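Local coordinates for protein prolyl 4-hydroxylase (Phytophthora capsici LT1534, PDB 6IUQ) that probably hydroxylates proline residues at the 4-position, as an Fe(II)- and 2-oxoglutarate-dependent oxygenase built on a double-stranded beta-helix core, at residues L141-N146 / Y225-W230; L171-E176 / R204-Q209; E54-L59 / P108-L113; G183-L188 / V198-D203. All coordinates share one frame; numbering follows the deposited sequence.

Contact 1: residues L141-N146 / Y225-W230; sequences LKLQRN and YVLTIW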
loop_
_atom_site.group_PDB
_atom_site.type_symbol
_atom_site.label_atom_id
_atom_site.label_comp_id
_atom_site.label_asym_id
_atom_site.label_seq_id
_atom_site.Cartn_x
_atom_site.Cartn_y
_atom_site.Cartn_z
ATOM N N LEU A 141 -4.005 1.346 -12.261
ATOM C CA LEU A 141 -3.365 2.612 -11.953
ATOM C C LEU A 141 -4.423 3.593 -11.471
ATOM O O LEU A 141 -5.264 4.050 -12.242
ATOM C CB LEU A 141 -2.622 3.152 -13.177
ATOM C CG LEU A 141 -1.577 4.235 -12.932
ATOM C CD1 LEU A 141 -0.421 4.041 -13.913
ATOM C CD2 LEU A 141 -2.175 5.625 -13.045
ATOM N N LYS A 142 -4.381 3.914 -10.187
ATOM C CA LYS A 142 -5.402 4.770 -9.592
ATOM C C LYS A 142 -4.822 6.131 -9.169
ATOM O O LYS A 142 -3.731 6.207 -8.601
ATOM C CB LYS A 142 -6.052 4.056 -8.400
ATOM C CG LYS A 142 -7.170 4.831 -7.724
ATOM C CD LYS A 142 -7.900 4.017 -6.640
ATOM C CE LYS A 142 -7.188 4.075 -5.270
ATOM N NZ LYS A 142 -7.011 5.457 -4.691
ATOM N N LEU A 143 -5.547 7.203 -9.485
ATOM C CA LEU A 143 -5.216 8.534 -9.004
ATOM C C LEU A 143 -6.149 8.911 -7.863
ATOM O O LEU A 143 -7.340 8.622 -7.913
ATOM C CB LEU A 143 -5.315 9.563 -10.124
ATOM C CG LEU A 143 -4.560 9.252 -11.412
ATOM C CD1 LEU A 143 -4.749 10.383 -12.407
ATOM C CD2 LEU A 143 -3.083 9.024 -11.119
ATOM N N GLN A 144 -5.606 9.549 -6.832
ATOM C CA GLN A 144 -6.407 9.921 -5.679
ATOM C C GLN A 144 -6.104 11.328 -5.196
ATOM O O GLN A 144 -4.946 11.688 -4.987
ATOM C CB GLN A 144 -6.191 8.940 -4.532
ATOM C CG GLN A 144 -6.908 9.349 -3.258
ATOM C CD GLN A 144 -6.785 8.329 -2.148
ATOM O OE1 GLN A 144 -5.927 8.452 -1.271
ATOM N NE2 GLN A 144 -7.650 7.316 -2.175
ATOM N N ARG A 145 -7.158 12.124 -5.028
ATOM C CA ARG A 145 -7.040 13.421 -4.384
ATOM C C ARG A 145 -7.786 13.378 -3.056
ATOM O O ARG A 145 -8.946 12.970 -2.990
ATOM C CB ARG A 145 -7.591 14.538 -5.277
ATOM C CG ARG A 145 -7.171 15.946 -4.848
ATOM C CD ARG A 145 -7.807 17.033 -5.728
ATOM N NE ARG A 145 -9.211 17.224 -5.397
ATOM C CZ ARG A 145 -9.657 18.152 -4.556
ATOM N NH1 ARG A 145 -8.804 18.998 -3.982
ATOM N NH2 ARG A 145 -10.956 18.243 -4.306
ATOM N N ASN A 146 -7.094 13.765 -1.995
ATOM C CA ASN A 146 -7.701 13.906 -0.685
ATOM C C ASN A 146 -7.748 15.387 -0.340
ATOM O O ASN A 146 -6.702 16.031 -0.208
ATOM C CB ASN A 146 -6.913 13.113 0.367
ATOM C CG ASN A 146 -7.478 13.262 1.770
ATOM O OD1 ASN A 146 -8.507 13.908 1.974
ATOM N ND2 ASN A 146 -6.804 12.653 2.750
ATOM N N TYR A 225 -2.215 14.506 -3.009
ATOM C CA TYR A 225 -2.313 13.684 -4.211
ATOM C C TYR A 225 -1.441 12.452 -4.067
ATOM O O TYR A 225 -0.327 12.526 -3.531
ATOM C CB TYR A 225 -1.878 14.455 -5.449
ATOM C CG TYR A 225 -2.906 15.381 -6.052
ATOM C CD1 TYR A 225 -3.846 14.907 -6.964
ATOM C CD2 TYR A 225 -2.916 16.734 -5.747
ATOM C CE1 TYR A 225 -4.773 15.751 -7.534
ATOM C CE2 TYR A 225 -3.841 17.590 -6.316
ATOM C CZ TYR A 225 -4.764 17.095 -7.210
ATOM O OH TYR A 225 -5.691 17.940 -7.789
ATOM N N VAL A 226 -1.952 11.320 -4.543
ATOM C CA VAL A 226 -1.166 10.103 -4.584
ATOM C C VAL A 226 -1.505 9.292 -5.833
ATOM O O VAL A 226 -2.651 9.234 -6.265
ATOM C CB VAL A 226 -1.369 9.250 -3.308
ATOM C CG1 VAL A 226 -2.848 8.942 -3.081
ATOM C CG2 VAL A 226 -0.551 7.978 -3.403
ATOM N N LEU A 227 -0.493 8.690 -6.437
ATOM C CA LEU A 227 -0.702 7.812 -7.578
ATOM C C LEU A 227 -0.431 6.396 -7.112
ATOM O O LEU A 227 0.608 6.125 -6.532
ATOM C CB LEU A 227 0.209 8.225 -8.742
ATOM C CG LEU A 227 0.270 7.441 -10.050
ATOM C CD1 LEU A 227 0.660 8.416 -11.180
ATOM C CD2 LEU A 227 1.265 6.286 -9.979
ATOM N N THR A 228 -1.372 5.491 -7.343
ATOM C CA THR A 228 -1.201 4.109 -6.908
ATOM C C THR A 228 -1.139 3.146 -8.080
ATOM O O THR A 228 -1.974 3.193 -8.957
ATOM C CB THR A 228 -2.346 3.664 -5.983
ATOM O OG1 THR A 228 -2.487 4.602 -4.918
ATOM C CG2 THR A 228 -2.065 2.272 -5.411
ATOM N N ILE A 229 -0.142 2.274 -8.081
ATOM C CA ILE A 229 -0.080 1.171 -9.027
ATOM C C ILE A 229 -0.118 -0.148 -8.258
ATOM O O ILE A 229 0.639 -0.345 -7.294
ATOM C CB ILE A 229 1.202 1.222 -9.885
ATOM C CG1 ILE A 229 1.287 2.532 -10.665
ATOM C CG2 ILE A 229 1.259 0.049 -10.834
ATOM C CD1 ILE A 229 2.647 2.750 -11.340
ATOM N N TRP A 230 -1.018 -1.034 -8.641
ATOM C CA TRP A 230 -1.070 -2.353 -8.041
ATOM C C TRP A 230 -0.670 -3.378 -9.063
ATOM O O TRP A 230 -1.160 -3.361 -10.182
ATOM C CB TRP A 230 -2.461 -2.675 -7.518
ATOM C CG TRP A 230 -2.761 -2.094 -6.182
ATOM C CD1 TRP A 230 -2.228 -2.472 -4.983
ATOM C CD2 TRP A 230 -3.694 -1.056 -5.897
ATOM N NE1 TRP A 230 -2.751 -1.712 -3.963
ATOM C CE2 TRP A 230 -3.665 -0.841 -4.494
ATOM C CE3 TRP A 230 -4.552 -0.273 -6.689
ATOM C CZ2 TRP A 230 -4.458 0.124 -3.864
ATOM C CZ3 TRP A 230 -5.345 0.694 -6.057
ATOM C CH2 TRP A 230 -5.290 0.877 -4.652
HETATM O O HOH W 1 -4.153 6.449 -5.659
#
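Strands 141-146 and 225-230 run antiparallel, 4.7 Å between their axes, with Lys142-Thr228 and Gln144-Val226 as the hydrogen-bonded pairs; the straightest of the four bonds, Thr228 N to Lys142 O (2.8 Å, 177°), arrives nearly along the C=O axis. The side chains sort onto two unlike faces. On one, Leu141, Leu143, Leu227 and Ile229 lie alongside their cross-strand neighbours, Leu143 CD2 resting 3.8 Å from Leu227 CD1. The same face ends in Arg145, whose CG, anti to the backbone N, sits over one face of the Tyr225 ring in a CH-pi contact, 3.8 Å from the centroid. The chain then bends at chi3 (75°), and the guanidinium goes on to a salt bridge with Glu223. On the other face Lys142 bends at chi3 and chi4, which brings CE to the edge of the Trp230 indole, 3.8 Å from CH2. Its ammonium forms a salt bridge with Glu95, which also accepts a bond from Gln144 NE2; this shared carboxylate can explain why two donors, Lys142 NZ and Gln144 NE2, tolerate a separation of 3.2 Å. One water donates to Lys142 O and Val226 O, accepts from Lys142 NZ and lies 2.6 Å from Thr228 OG1. Trp230 NE1 bonds to the iron ligand Asp158, making the indole a second-shell residue of the metal site. One face packed on helices and the other turned to the iron side, which Trp230 approaches, is characteristic of the major sheet of the double-stranded beta-helix.

Contact 2: residues L171-E176 / R204-Q209; sequences LLYLNE and RVVLFQ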
loop_
_atom_site.group_PDB
_atom_site.type_symbol
_atom_site.label_atom_id
_atom_site.label_comp_id
_atom_site.label_asym_id
_atom_site.label_seq_id
_atom_site.Cartn_x
_atom_site.Cartn_y
_atom_site.Cartn_z
ATOM N N LEU A 171 3.123 3.068 -4.379
ATOM C CA LEU A 171 2.588 4.397 -4.117
ATOM C C LEU A 171 3.575 5.475 -4.548
ATOM O O LEU A 171 4.730 5.461 -4.136
ATOM C CB LEU A 171 2.247 4.540 -2.630
ATOM C CG LEU A 171 1.120 3.634 -2.090
ATOM C CD1 LEU A 171 1.084 3.647 -0.590
ATOM C CD2 LEU A 171 -0.215 4.119 -2.591
ATOM N N LEU A 172 3.123 6.398 -5.388
ATOM C CA LEU A 172 3.904 7.576 -5.728
ATOM C C LEU A 172 3.283 8.823 -5.120
ATOM O O LEU A 172 2.148 9.197 -5.454
ATOM C CB LEU A 172 4.024 7.755 -7.240
ATOM C CG LEU A 172 4.687 9.075 -7.684
ATOM C CD1 LEU A 172 6.059 9.306 -7.081
ATOM C CD2 LEU A 172 4.769 9.162 -9.203
ATOM N N TYR A 173 4.033 9.462 -4.226
ATOM C CA TYR A 173 3.556 10.646 -3.528
ATOM C C TYR A 173 4.017 11.925 -4.233
ATOM O O TYR A 173 5.122 11.997 -4.780
ATOM C CB TYR A 173 4.012 10.622 -2.061
ATOM C CG TYR A 173 3.308 9.526 -1.287
ATOM C CD1 TYR A 173 1.928 9.564 -1.116
ATOM C CD2 TYR A 173 4.007 8.438 -0.777
ATOM C CE1 TYR A 173 1.266 8.570 -0.437
ATOM C CE2 TYR A 173 3.355 7.431 -0.100
ATOM C CZ TYR A 173 1.981 7.508 0.072
ATOM O OH TYR A 173 1.299 6.526 0.735
ATOM N N LEU A 174 3.150 12.930 -4.213
ATOM C CA LEU A 174 3.309 14.090 -5.066
ATOM C C LEU A 174 2.901 15.380 -4.360
ATOM O O LEU A 174 2.185 16.201 -4.924
ATOM C CB LEU A 174 2.492 13.903 -6.346
ATOM C CG LEU A 174 2.960 12.805 -7.307
ATOM C CD1 LEU A 174 1.968 12.553 -8.415
ATOM C CD2 LEU A 174 4.290 13.173 -7.920
ATOM N N ASN A 175 3.362 15.552 -3.124
ATOM C CA ASN A 175 3.055 16.751 -2.352
ATOM C C ASN A 175 4.326 17.558 -2.072
ATOM O O ASN A 175 5.147 17.171 -1.230
ATOM C CB ASN A 175 2.346 16.358 -1.049
ATOM C CG ASN A 175 1.252 15.312 -1.281
ATOM O OD1 ASN A 175 0.203 15.600 -1.887
ATOM N ND2 ASN A 175 1.505 14.084 -0.827
ATOM N N GLU A 176 4.511 18.667 -2.784
ATOM C CA GLU A 176 5.774 19.404 -2.670
ATOM C C GLU A 176 5.830 20.280 -1.428
ATOM O O GLU A 176 4.860 20.942 -1.068
ATOM C CB GLU A 176 6.036 20.253 -3.914
ATOM C CG GLU A 176 7.399 19.924 -4.524
ATOM C CD GLU A 176 7.919 20.986 -5.458
ATOM O OE1 GLU A 176 7.202 21.334 -6.422
ATOM O OE2 GLU A 176 9.059 21.458 -5.237
ATOM N N ARG A 204 8.409 10.609 -3.742
ATOM C CA ARG A 204 8.714 9.444 -2.929
ATOM C C ARG A 204 7.857 8.255 -3.347
ATOM O O ARG A 204 6.646 8.380 -3.512
ATOM C CB ARG A 204 8.499 9.752 -1.447
ATOM C CG ARG A 204 8.519 8.522 -0.563
ATOM C CD ARG A 204 8.444 8.933 0.892
ATOM N NE ARG A 204 9.743 9.350 1.414
ATOM C CZ ARG A 204 9.937 9.852 2.629
ATOM N NH1 ARG A 204 8.906 10.037 3.462
ATOM N NH2 ARG A 204 11.166 10.172 3.014
ATOM N N VAL A 205 8.499 7.106 -3.503
ATOM C CA VAL A 205 7.823 5.865 -3.852
ATOM C C VAL A 205 7.844 4.892 -2.665
ATOM O O VAL A 205 8.901 4.660 -2.065
ATOM C CB VAL A 205 8.480 5.187 -5.103
ATOM C CG1 VAL A 205 8.032 3.754 -5.243
ATOM C CG2 VAL A 205 8.151 5.955 -6.358
ATOM N N VAL A 206 6.682 4.345 -2.309
ATOM C CA VAL A 206 6.623 3.254 -1.334
ATOM C C VAL A 206 6.134 1.993 -2.041
ATOM O O VAL A 206 5.150 2.034 -2.776
ATOM C CB VAL A 206 5.696 3.566 -0.148
ATOM C CG1 VAL A 206 5.803 2.457 0.915
ATOM C CG2 VAL A 206 6.029 4.910 0.469
ATOM N N LEU A 207 6.857 0.895 -1.863
ATOM C CA LEU A 207 6.421 -0.407 -2.333
ATOM C C LEU A 207 6.171 -1.210 -1.100
ATOM O O LEU A 207 6.985 -1.149 -0.166
ATOM C CB LEU A 207 7.467 -1.119 -3.187
ATOM C CG LEU A 207 8.087 -0.377 -4.368
ATOM C CD1 LEU A 207 9.088 -1.264 -5.050
ATOM C CD2 LEU A 207 7.022 0.086 -5.346
ATOM N N PHE A 208 5.057 -1.941 -1.077
ATOM C CA PHE A 208 4.855 -2.910 -0.021
ATOM C C PHE A 208 4.007 -4.116 -0.465
ATOM O O PHE A 208 3.446 -4.135 -1.553
ATOM C CB PHE A 208 4.284 -2.209 1.228
ATOM C CG PHE A 208 2.944 -1.524 1.054
ATOM C CD1 PHE A 208 1.756 -2.252 1.089
ATOM C CD2 PHE A 208 2.860 -0.141 1.015
ATOM C CE1 PHE A 208 0.510 -1.608 0.993
ATOM C CE2 PHE A 208 1.619 0.502 0.920
ATOM C CZ PHE A 208 0.434 -0.244 0.924
ATOM N N GLN A 209 3.970 -5.142 0.373
ATOM C CA GLN A 209 3.242 -6.372 0.066
ATOM C C GLN A 209 1.736 -6.160 0.204
ATOM O O GLN A 209 1.258 -5.852 1.282
ATOM C CB GLN A 209 3.695 -7.496 0.997
ATOM C CG GLN A 209 5.227 -7.658 1.073
ATOM C CD GLN A 209 5.785 -8.444 -0.114
ATOM O OE1 GLN A 209 5.028 -9.020 -0.907
ATOM N NE2 GLN A 209 7.110 -8.447 -0.259
#
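Leu171 opens the pairing with two backbone bonds to Val206. Leu171 N donates almost straight (176°) to Val206 O at 2.8 Å, and Leu171 O accepts Val206 N while also receiving a CA-H...O contact from Val205 CA at 3.1 Å. The side chain leaves with CG anti to the carbonyl carbon and sends Leu171 CD1 to the edge of the Phe208 ring, 3.5 Å from CE2. Phe208 is placed there by the crowded chi1 position (61°), CG lying between backbone N and carbonyl carbon; Val206 CG1 also lies at its ring edge, in plane. Leu172, on the reverse face, crosses Val205 obliquely, its CD1 4.0 Å from Val205 CG2. Tyr173 N then donates to Arg204 O at 2.9 Å, and the tyrosine ring turns an edge to Val206 CG2, which approaches CE2 to 3.7 Å in the ring plane. Val206 thus offers one methyl to each aromatic edge. Beyond Tyr173 the chain leaves the strand, and Asn175 spans two other parts of the fold, taking Tyr225 N on OD1 and giving ND2 to Pro200 O. Strand 166-173 lies between strands 204-209 and 224-232 in the larger sheet. The face bearing Leu171, Tyr173 and Phe208 looks into the barrel, where Phe208 meets the iron ligand His215, whereas Leu172 and Leu174 pack against helix 46-61.

Contact 3: residues E54-L59 / P108-L113; sequences EEMRWL and PELDAL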
loop_
_atom_site.group_PDB
_atom_site.type_symbol
_atom_site.label_atom_id
_atom_site.label_comp_id
_atom_site.label_asym_id
_atom_site.label_seq_id
_atom_site.Cartn_x
_atom_site.Cartn_y
_atom_site.Cartn_z
ATOM N N GLU A 54 1.068 17.793 -12.621
ATOM C CA GLU A 54 0.358 18.773 -13.443
ATOM C C GLU A 54 -0.784 18.106 -14.207
ATOM O O GLU A 54 -1.915 18.601 -14.198
ATOM C CB GLU A 54 1.318 19.484 -14.407
ATOM C CG GLU A 54 2.249 20.484 -13.707
ATOM C CD GLU A 54 3.185 21.234 -14.664
ATOM O OE1 GLU A 54 2.674 21.894 -15.600
ATOM O OE2 GLU A 54 4.432 21.181 -14.459
ATOM N N GLU A 55 -0.510 16.960 -14.825
ATOM C CA GLU A 55 -1.553 16.246 -15.551
ATOM C C GLU A 55 -2.676 15.809 -14.615
ATOM O O GLU A 55 -3.847 15.838 -14.976
ATOM C CB GLU A 55 -0.964 15.050 -16.296
ATOM C CG GLU A 55 -0.068 15.472 -17.438
ATOM C CD GLU A 55 0.402 14.319 -18.315
ATOM O OE1 GLU A 55 0.131 13.128 -17.993
ATOM O OE2 GLU A 55 1.050 14.615 -19.341
HETATM N N MSE A 56 -2.327 15.434 -13.392
HETATM C CA MSE A 56 -3.346 15.028 -12.432
HETATM C C MSE A 56 -4.239 16.189 -12.018
HETATM O O MSE A 56 -5.448 16.028 -11.880
HETATM C CB MSE A 56 -2.698 14.411 -11.194
HETATM C CG MSE A 56 -2.053 13.076 -11.469
HETATM SE SE MSE A 56 -1.139 12.401 -9.896
HETATM C CE MSE A 56 -2.664 12.233 -8.688
ATOM N N ARG A 57 -3.627 17.345 -11.784
ATOM C CA ARG A 57 -4.376 18.538 -11.427
ATOM C C ARG A 57 -5.314 18.935 -12.567
ATOM O O ARG A 57 -6.437 19.372 -12.339
ATOM C CB ARG A 57 -3.433 19.691 -11.097
ATOM C CG ARG A 57 -2.737 19.595 -9.746
ATOM C CD ARG A 57 -2.381 20.995 -9.283
ATOM N NE ARG A 57 -1.240 21.065 -8.375
ATOM C CZ ARG A 57 -1.312 20.943 -7.050
ATOM N NH1 ARG A 57 -2.482 20.719 -6.457
ATOM N NH2 ARG A 57 -0.202 21.054 -6.318
ATOM N N TRP A 58 -4.842 18.776 -13.799
ATOM C CA TRP A 58 -5.665 19.060 -14.955
ATOM C C TRP A 58 -6.884 18.149 -14.999
ATOM O O TRP A 58 -8.000 18.604 -15.240
ATOM C CB TRP A 58 -4.862 18.911 -16.236
ATOM C CG TRP A 58 -5.651 19.294 -17.434
ATOM C CD1 TRP A 58 -5.791 20.551 -17.961
ATOM C CD2 TRP A 58 -6.440 18.425 -18.252
ATOM N NE1 TRP A 58 -6.608 20.511 -19.063
ATOM C CE2 TRP A 58 -7.022 19.219 -19.264
ATOM C CE3 TRP A 58 -6.702 17.052 -18.236
ATOM C CZ2 TRP A 58 -7.842 18.687 -20.247
ATOM C CZ3 TRP A 58 -7.521 16.525 -19.211
ATOM C CH2 TRP A 58 -8.084 17.342 -20.205
ATOM N N LEU A 59 -6.667 16.859 -14.775
ATOM C CA LEU A 59 -7.761 15.901 -14.745
ATOM C C LEU A 59 -8.796 16.314 -13.715
ATOM O O LEU A 59 -10.002 16.169 -13.930
ATOM C CB LEU A 59 -7.242 14.498 -14.435
ATOM C CG LEU A 59 -6.495 13.830 -15.583
ATOM C CD1 LEU A 59 -5.891 12.527 -15.112
ATOM C CD2 LEU A 59 -7.437 13.604 -16.764
ATOM N N PRO A 108 -0.517 12.468 -21.621
ATOM C CA PRO A 108 0.608 11.711 -22.197
ATOM C C PRO A 108 1.613 11.131 -21.195
ATOM O O PRO A 108 2.073 9.991 -21.388
ATOM C CB PRO A 108 1.296 12.752 -23.099
ATOM C CG PRO A 108 0.215 13.692 -23.475
ATOM C CD PRO A 108 -0.642 13.808 -22.227
ATOM N N GLU A 109 1.976 11.885 -20.161
ATOM C CA GLU A 109 2.921 11.350 -19.192
ATOM C C GLU A 109 2.256 10.275 -18.336
ATOM O O GLU A 109 2.891 9.287 -17.964
ATOM C CB GLU A 109 3.507 12.462 -18.308
ATOM C CG GLU A 109 4.267 13.529 -19.083
ATOM C CD GLU A 109 5.342 12.941 -20.001
ATOM O OE1 GLU A 109 6.037 11.972 -19.604
ATOM O OE2 GLU A 109 5.481 13.442 -21.140
ATOM N N LEU A 110 0.985 10.464 -18.004
ATOM C CA LEU A 110 0.284 9.432 -17.244
ATOM C C LEU A 110 0.042 8.209 -18.122
ATOM O O LEU A 110 0.097 7.086 -17.634
ATOM C CB LEU A 110 -1.027 9.963 -16.676
ATOM C CG LEU A 110 -0.874 10.928 -15.498
ATOM C CD1 LEU A 110 -2.214 11.585 -15.143
ATOM C CD2 LEU A 110 -0.276 10.205 -14.288
ATOM N N ASP A 111 -0.194 8.423 -19.418
ATOM C CA ASP A 111 -0.401 7.318 -20.346
ATOM C C ASP A 111 0.888 6.511 -20.498
ATOM O O ASP A 111 0.875 5.289 -20.442
ATOM C CB ASP A 111 -0.879 7.840 -21.703
ATOM C CG ASP A 111 -1.339 6.724 -22.644
ATOM O OD1 ASP A 111 -1.370 5.538 -22.227
ATOM O OD2 ASP A 111 -1.684 7.042 -23.808
ATOM N N ALA A 112 2.007 7.198 -20.679
ATOM C CA ALA A 112 3.313 6.549 -20.724
ATOM C C ALA A 112 3.643 5.823 -19.419
ATOM O O ALA A 112 4.287 4.774 -19.429
ATOM C CB ALA A 112 4.398 7.567 -21.033
ATOM N N LEU A 113 3.217 6.375 -18.290
ATOM C CA LEU A 113 3.459 5.676 -17.034
ATOM C C LEU A 113 2.601 4.420 -17.008
ATOM O O LEU A 113 3.049 3.385 -16.565
ATOM C CB LEU A 113 3.170 6.551 -15.814
ATOM C CG LEU A 113 3.497 5.843 -14.485
ATOM C CD1 LEU A 113 4.891 5.207 -14.514
ATOM C CD2 LEU A 113 3.375 6.784 -13.293
#
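At the centre of this helix-helix meeting, the carboxylate of Glu55 grips the first turn of helix 108-115 with both oxygens. Glu55 OE1 accepts Leu110 N at 2.8 Å and Glu55 OE2 accepts Glu109 N at 3.0 Å, each through its syn lone pair, so the two bonds fix the rotation of the group. An extended chain (chi2 -173°) with CG anti to the carbonyl carbon carries it across. N-H groups at a helix start would be expected to favour the ionised carboxylate, although nearby Glu109 may oppose this. Leu110 CG lies 3.5 Å from Glu55 OE1, while Leu110 CD1 meets Leu59 CD1 tip to tip at 3.8 Å; the selenomethionine Met56 crosses Leu110 at about a right angle, Met56 CG 4.0 Å from Leu110 CD1. Further out, Tyr9 OH bonds to Glu55 OE2, and Glu109, bent away at chi2 (-53°), forms an offsetting salt bridge with Arg15, so the N-terminal part of the chain holds both acids. The segments are inclined at 112°, axes 9.8 Å apart. Together they back the major sheet: Met56, Leu59 and Leu110 pack on Leu143 of strand 139-146, and Leu110 and Leu113 on Leu227 of strand 224-232.

Contact 4: residues G183-L188 / V198-D203; sequences GGEVQL and VAPKMD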
loop_
_atom_site.group_PDB
_atom_site.type_symbol
_atom_site.label_atom_id
_atom_site.label_comp_id
_atom_site.label_asym_id
_atom_site.label_seq_id
_atom_site.Cartn_x
_atom_site.Cartn_y
_atom_site.Cartn_z
ATOM N N GLY A 183 0.190 16.098 7.771
ATOM C CA GLY A 183 -0.459 14.804 7.900
ATOM C C GLY A 183 -0.426 14.047 6.587
ATOM O O GLY A 183 0.413 14.325 5.719
ATOM N N GLY A 184 -1.350 13.106 6.430
ATOM C CA GLY A 184 -1.408 12.287 5.236
ATOM C C GLY A 184 -0.356 11.190 5.107
ATOM O O GLY A 184 -0.236 10.583 4.035
ATOM N N GLU A 185 0.399 10.928 6.175
ATOM C CA GLU A 185 1.374 9.843 6.153
ATOM C C GLU A 185 0.688 8.489 6.030
ATOM O O GLU A 185 -0.476 8.312 6.435
ATOM C CB GLU A 185 2.248 9.830 7.413
ATOM C CG GLU A 185 3.000 11.115 7.727
ATOM C CD GLU A 185 2.271 11.992 8.735
ATOM O OE1 GLU A 185 1.018 11.956 8.767
ATOM O OE2 GLU A 185 2.954 12.719 9.494
ATOM N N VAL A 186 1.417 7.534 5.467
ATOM C CA VAL A 186 0.981 6.158 5.503
ATOM C C VAL A 186 1.712 5.528 6.673
ATOM O O VAL A 186 2.922 5.710 6.826
ATOM C CB VAL A 186 1.247 5.408 4.176
ATOM C CG1 VAL A 186 2.717 5.427 3.814
ATOM C CG2 VAL A 186 0.717 3.959 4.244
ATOM N N GLN A 187 0.954 4.867 7.547
ATOM C CA GLN A 187 1.528 4.161 8.682
ATOM C C GLN A 187 1.487 2.674 8.383
ATOM O O GLN A 187 0.415 2.107 8.139
ATOM C CB GLN A 187 0.779 4.481 9.985
ATOM C CG GLN A 187 1.426 3.903 11.247
ATOM C CD GLN A 187 0.838 4.482 12.544
ATOM O OE1 GLN A 187 -0.371 4.517 12.736
ATOM N NE2 GLN A 187 1.703 4.959 13.416
ATOM N N LEU A 188 2.667 2.059 8.374
ATOM C CA LEU A 188 2.824 0.644 8.100
ATOM C C LEU A 188 2.950 -0.104 9.407
ATOM O O LEU A 188 3.534 0.414 10.360
ATOM C CB LEU A 188 4.068 0.381 7.235
ATOM C CG LEU A 188 4.246 1.240 5.979
ATOM C CD1 LEU A 188 5.638 1.020 5.379
ATOM C CD2 LEU A 188 3.169 0.949 4.952
ATOM N N VAL A 198 5.482 7.011 7.287
ATOM C CA VAL A 198 6.142 7.465 6.078
ATOM C C VAL A 198 5.449 8.716 5.529
ATOM O O VAL A 198 4.291 8.662 5.112
ATOM C CB VAL A 198 6.141 6.341 5.000
ATOM C CG1 VAL A 198 6.938 6.768 3.770
ATOM C CG2 VAL A 198 6.708 5.051 5.598
ATOM N N ALA A 199 6.146 9.844 5.551
ATOM C CA ALA A 199 5.578 11.095 5.063
ATOM C C ALA A 199 5.359 11.016 3.557
ATOM O O ALA A 199 6.167 10.430 2.847
ATOM C CB ALA A 199 6.499 12.274 5.419
ATOM N N PRO A 200 4.272 11.604 3.057
ATOM C CA PRO A 200 4.008 11.540 1.616
ATOM C C PRO A 200 4.764 12.620 0.819
ATOM O O PRO A 200 4.159 13.463 0.164
ATOM C CB PRO A 200 2.498 11.759 1.543
ATOM C CG PRO A 200 2.252 12.730 2.662
ATOM C CD PRO A 200 3.211 12.333 3.773
ATOM N N LYS A 201 6.089 12.586 0.875
ATOM C CA LYS A 201 6.888 13.589 0.188
ATOM C C LYS A 201 6.862 13.439 -1.324
ATOM O O LYS A 201 6.738 12.330 -1.852
ATOM C CB LYS A 201 8.326 13.535 0.686
ATOM C CG LYS A 201 8.397 13.864 2.148
ATOM C CD LYS A 201 9.803 13.984 2.660
ATOM C CE LYS A 201 9.766 14.692 4.025
ATOM N NZ LYS A 201 10.879 14.268 4.906
HETATM N N MSE A 202 6.950 14.584 -1.994
HETATM C CA MSE A 202 7.045 14.693 -3.434
HETATM C C MSE A 202 8.092 13.723 -3.983
HETATM O O MSE A 202 9.226 13.687 -3.500
HETATM C CB MSE A 202 7.402 16.142 -3.818
HETATM C CG MSE A 202 7.630 16.422 -5.310
HETATM SE SE MSE A 202 6.072 16.063 -6.412
HETATM C CE MSE A 202 6.193 17.485 -7.753
ATOM N N ASP A 203 7.687 12.928 -4.970
ATOM C CA ASP A 203 8.587 12.042 -5.699
ATOM C C ASP A 203 9.136 10.918 -4.808
ATOM O O ASP A 203 10.184 10.328 -5.087
ATOM C CB ASP A 203 9.728 12.843 -6.334
ATOM C CG ASP A 203 10.415 12.081 -7.437
ATOM O OD1 ASP A 203 9.763 11.164 -7.991
ATOM O OD2 ASP A 203 11.601 12.375 -7.742
#
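A single antiparallel hydrogen-bonded pair, Val186 with Val198, joins these segments at the end of an edge strand in the smaller sheet of the double-stranded beta-helix. The bond from Val198 N to Val186 O, 2.9 Å, runs nearly along the C=O axis; the return bond, Val186 N to Val198 O, is more bent (149°). Val198 carries the apolar part. Val198 CB sits 3.7 Å from Val186 CG1, the latter methyl held in the crowded position between backbone N and carbonyl carbon. One step further, chi1 (-175°) puts CG1 anti to the backbone N and CG2 anti to the carbonyl carbon, so that Val198 CG2 passes Val186 O and meets Leu188 CD1 at 4.2 Å. The other methyl, CG1, packs on the side chains of Val206 and Arg204 of strand 204-209. Beyond the pair neither segment is strand. Glu185 lays CB 3.3 Å from Val198 O, and bends at chi2 (97°) so that CG passes over Ala199 CA. Gly183 and Gly184 both adopt positive phi, a backbone region that glycine enters easily. Pro200 centres an inverse gamma turn that swings the chain toward strand 204-209; Trp178 packs on its ring, and Pro200 CG rests 3.6 Å from Gly184 O.

Contacts 1 and 2 belong to one sheet and meet directly: strand 224-232 pairs with strand 166-173, and Leu227 O lies 2.8 Å from Leu172 N. Contact 4 belongs to the facing smaller sheet, but its loop returns to contact 2, where Ala199 O bonds to Arg204 NH1 and Pro200 packs on Tyr173. All four are mostly buried; contacts 1, 2 and 4 have centres 9 to 11 Å from the chain's centre, whereas contact 3, behind the major sheet, is peripheral at about 21 Å. Backbone ladders dominate contacts 1 and 2, contact 4 has a single pair, and contact 3 relies on side chain to backbone bonds and leucine packing. Trp230 and Phe208 bring contacts 1 and 2 nearest the iron.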